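Local coordinates for protein rhizavidin (Rhizobium etli, PDB 3EW1) that binds biotin with high affinity as a dimer of the avidin family, at residues B[93-98]-B[120-125]. Residues are numbered along the deposited sequence; the frame is centred on the assembly and turned at random.
Sequences GNNTEI and TFQYVP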
ATOM      1  N   GLY B  93      12.686  -4.305 -23.417  1.00 33.67           N
ATOM      2  CA  GLY B  93      12.094  -4.313 -24.760  1.00 33.65           C
ATOM      3  C   GLY B  93      11.416  -2.988 -25.100  1.00 33.76           C
ATOM      4  O   GLY B  93      10.336  -2.973 -25.704  1.00 35.07           O
ATOM      5  N   ASN B  94      12.036  -1.875 -24.701  1.00 33.60           N
ATOM      6  CA  ASN B  94      11.497  -0.540 -24.966  1.00 33.41           C
ATOM      7  C   ASN B  94      10.129  -0.221 -24.281  1.00 32.48           C
ATOM      8  O   ASN B  94       9.396   0.670 -24.710  1.00 33.03           O
ATOM      9  CB  ASN B  94      11.414  -0.290 -26.478  1.00 34.11           C
ATOM     10  CG  ASN B  94      11.698   1.162 -26.846  1.00 35.56           C
ATOM     11  OD1 ASN B  94      10.776   1.911 -27.199  1.00 38.65           O
ATOM     12  ND2 ASN B  94      12.971   1.577 -26.744  1.00 35.77           N
ATOM     13  N   ASN B  95       9.807  -0.936 -23.211  1.00 31.30           N
ATOM     14  CA  ASN B  95       8.600  -0.641 -22.455  1.00 30.18           C
ATOM     15  C   ASN B  95       8.939  -0.689 -20.971  1.00 28.56           C
ATOM     16  O   ASN B  95       9.775  -1.463 -20.549  1.00 28.05           O
ATOM     17  CB  ASN B  95       7.495  -1.664 -22.769  1.00 31.30           C
ATOM     18  CG  ASN B  95       6.058  -1.131 -22.462  1.00 32.99           C
ATOM     19  OD1 ASN B  95       5.753   0.044 -22.708  1.00 34.43           O
ATOM     20  ND2 ASN B  95       5.183  -2.009 -21.937  1.00 32.78           N
ATOM     21  N   THR B  96       8.277   0.150 -20.188  1.00 26.92           N
ATOM     22  CA  THR B  96       8.394   0.110 -18.739  1.00 24.66           C
ATOM     23  C   THR B  96       7.511  -1.020 -18.166  1.00 22.94           C
ATOM     24  O   THR B  96       6.429  -1.284 -18.680  1.00 21.14           O
ATOM     25  CB  THR B  96       7.913   1.437 -18.160  1.00 25.47           C
ATOM     26  OG1 THR B  96       8.524   2.495 -18.918  1.00 25.90           O
ATOM     27  CG2 THR B  96       8.330   1.570 -16.720  1.00 23.03           C
ATOM     28  N   GLU B  97       7.986  -1.680 -17.116  1.00 21.51           N
ATOM     29  CA  GLU B  97       7.190  -2.721 -16.432  1.00 22.45           C
ATOM     30  C   GLU B  97       7.382  -2.550 -14.934  1.00 20.95           C
ATOM     31  O   GLU B  97       8.394  -1.986 -14.482  1.00 20.87           O
ATOM     32  CB  GLU B  97       7.557  -4.155 -16.881  1.00 22.94           C
ATOM     33  CG  GLU B  97       9.003  -4.568 -16.596  1.00 25.29           C
ATOM     34  CD  GLU B  97       9.373  -6.000 -17.066  1.00 28.11           C
ATOM     35  OE1 GLU B  97      10.536  -6.410 -16.789  1.00 32.28           O
ATOM     36  OE2 GLU B  97       8.534  -6.706 -17.705  1.00 33.23           O
ATOM     37  N   ILE B  98       6.391  -2.989 -14.159  1.00 20.18           N
ATOM     38  CA  ILE B  98       6.564  -2.987 -12.713  1.00 18.79           C
ATOM     39  C   ILE B  98       6.560  -4.421 -12.248  1.00 18.60           C
ATOM     40  O   ILE B  98       5.599  -5.138 -12.491  1.00 20.44           O
ATOM     41  CB  ILE B  98       5.424  -2.202 -12.027  1.00 18.33           C
ATOM     42  CG1 ILE B  98       5.350  -0.772 -12.590  1.00 19.41           C
ATOM     43  CG2 ILE B  98       5.611  -2.148 -10.498  1.00 20.35           C
ATOM     44  CD1 ILE B  98       4.115   0.070 -12.137  1.00 17.26           C
ATOM     45  N   THR B 120       3.647  -9.032 -12.715  1.00 20.97           N
ATOM     46  CA  THR B 120       4.420  -8.052 -13.465  1.00 22.14           C
ATOM     47  C   THR B 120       3.476  -7.292 -14.377  1.00 21.40           C
ATOM     48  O   THR B 120       2.780  -7.905 -15.197  1.00 22.42           O
ATOM     49  CB  THR B 120       5.537  -8.741 -14.304  1.00 22.56           C
ATOM     50  OG1 THR B 120       6.455  -9.350 -13.401  1.00 24.83           O
ATOM     51  CG2 THR B 120       6.304  -7.722 -15.210  1.00 23.31           C
ATOM     52  N   PHE B 121       3.495  -5.962 -14.251  1.00 18.94           N
ATOM     53  CA  PHE B 121       2.620  -5.057 -14.976  1.00 19.25           C
ATOM     54  C   PHE B 121       3.371  -4.419 -16.136  1.00 20.25           C
ATOM     55  O   PHE B 121       4.424  -3.859 -15.900  1.00 21.67           O
ATOM     56  CB  PHE B 121       2.142  -3.941 -14.011  1.00 20.29           C
ATOM     57  CG  PHE B 121       1.223  -4.426 -12.929  1.00 19.58           C
ATOM     58  CD1 PHE B 121       1.729  -4.942 -11.718  1.00 15.94           C
ATOM     59  CD2 PHE B 121      -0.132  -4.440 -13.129  1.00 17.10           C
ATOM     60  CE1 PHE B 121       0.862  -5.401 -10.687  1.00 17.60           C
ATOM     61  CE2 PHE B 121      -1.004  -4.897 -12.080  1.00 16.17           C
ATOM     62  CZ  PHE B 121      -0.472  -5.401 -10.912  1.00 18.13           C
ATOM     63  N   GLN B 122       2.782  -4.444 -17.339  1.00 20.48           N
ATOM     64  CA  GLN B 122       3.343  -3.735 -18.491  1.00 20.98           C
ATOM     65  C   GLN B 122       2.640  -2.404 -18.696  1.00 20.14           C
ATOM     66  O   GLN B 122       1.399  -2.317 -18.563  1.00 19.19           O
ATOM     67  CB  GLN B 122       3.141  -4.562 -19.774  1.00 21.19           C
ATOM     68  CG  GLN B 122       3.736  -5.925 -19.694  1.00 25.18           C
ATOM     69  CD  GLN B 122       5.233  -5.932 -19.459  1.00 28.51           C
ATOM     70  OE1 GLN B 122       5.976  -5.129 -20.028  1.00 32.00           O
ATOM     71  NE2 GLN B 122       5.686  -6.847 -18.622  1.00 31.89           N
ATOM     72  N   TYR B 123       3.406  -1.371 -19.042  1.00 20.98           N
ATOM     73  CA  TYR B 123       2.854  -0.078 -19.357  1.00 20.70           C
ATOM     74  C   TYR B 123       1.961  -0.205 -20.583  1.00 21.75           C
ATOM     75  O   TYR B 123       2.326  -0.899 -21.556  1.00 21.86           O
ATOM     76  CB  TYR B 123       3.983   0.943 -19.595  1.00 21.67           C
ATOM     77  CG  TYR B 123       3.495   2.251 -20.120  1.00 22.60           C
ATOM     78  CD1 TYR B 123       3.531   2.532 -21.492  1.00 22.02           C
ATOM     79  CD2 TYR B 123       2.944   3.205 -19.260  1.00 21.11           C
ATOM     80  CE1 TYR B 123       3.072   3.728 -21.986  1.00 22.58           C
ATOM     81  CE2 TYR B 123       2.464   4.415 -19.739  1.00 20.62           C
ATOM     82  CZ  TYR B 123       2.518   4.673 -21.112  1.00 20.29           C
ATOM     83  OH  TYR B 123       2.046   5.903 -21.604  1.00 22.20           O
ATOM     84  N   VAL B 124       0.810   0.469 -20.537  1.00 21.41           N
ATOM     85  CA  VAL B 124      -0.164   0.507 -21.628  1.00 22.74           C
ATOM     86  C   VAL B 124      -0.301   1.944 -22.148  1.00 23.53           C
ATOM     87  O   VAL B 124      -0.732   2.822 -21.420  1.00 23.31           O
ATOM     88  CB  VAL B 124      -1.535  -0.028 -21.107  1.00 23.52           C
ATOM     89  CG1 VAL B 124      -2.648   0.183 -22.121  1.00 25.89           C
ATOM     90  CG2 VAL B 124      -1.407  -1.481 -20.711  1.00 23.87           C
ATOM     91  N   PRO B 125       0.058   2.196 -23.432  1.00 24.43           N
ATOM     92  CA  PRO B 125      -0.046   3.542 -23.999  1.00 25.34           C
ATOM     93  C   PRO B 125      -1.504   3.986 -24.139  1.00 25.07           C
ATOM     94  O   PRO B 125      -2.376   3.146 -24.366  1.00 25.76           O
ATOM     95  CB  PRO B 125       0.585   3.391 -25.398  1.00 26.08           C
ATOM     96  CG  PRO B 125       1.286   2.068 -25.377  1.00 27.73           C
ATOM     97  CD  PRO B 125       0.571   1.216 -24.408  1.00 26.00           C
TER
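At I98 and F121 the two antiparallel strands are drawn tightly together: I98 N gives its hydrogen to F121 O at 2.8 Å, and F121 N returns one to I98 O at 2.9 Å. Both side chains leave the same face of the sheet, CB to CB 4.2 Å, while the F121 ring presents its edge, in plane, to I98 O. That face is buried, with M27 touching I98 and F121, and W85 meeting the F121 ring edge-to-face. The segments 93-98 and 120-125 are the open end of the hairpin formed by the last two strands of the eight-stranded avidin barrel, and F121 lies against N21, a biotin-binding residue. On the other face E97 and Q122 run side by side. Q122, bent at chi2 (-60°), brings NE2 to the anti lone pair of E97 OE2 at 3.0 Å, with T120 CG2 packed against the same oxygen; E97 OE1 goes to Q90. Toward N95 the contact loosens and becomes partly solvent-exposed. Y123 N still reaches T96 O, but the next link is a side chain: N95, its CG anti to the backbone N, sends ND2 almost straight (171°) onto a lone pair of Y123 O, 3.1 Å away. N95 OD1 sits at the edge of the Y123 ring, 3.6 Å from CD1 of Y123. An alanine here would remove both the bond to Y123 O and the oxygen beside the ring, and would probably leave the start of strand 95-98 less firmly tied to Y123.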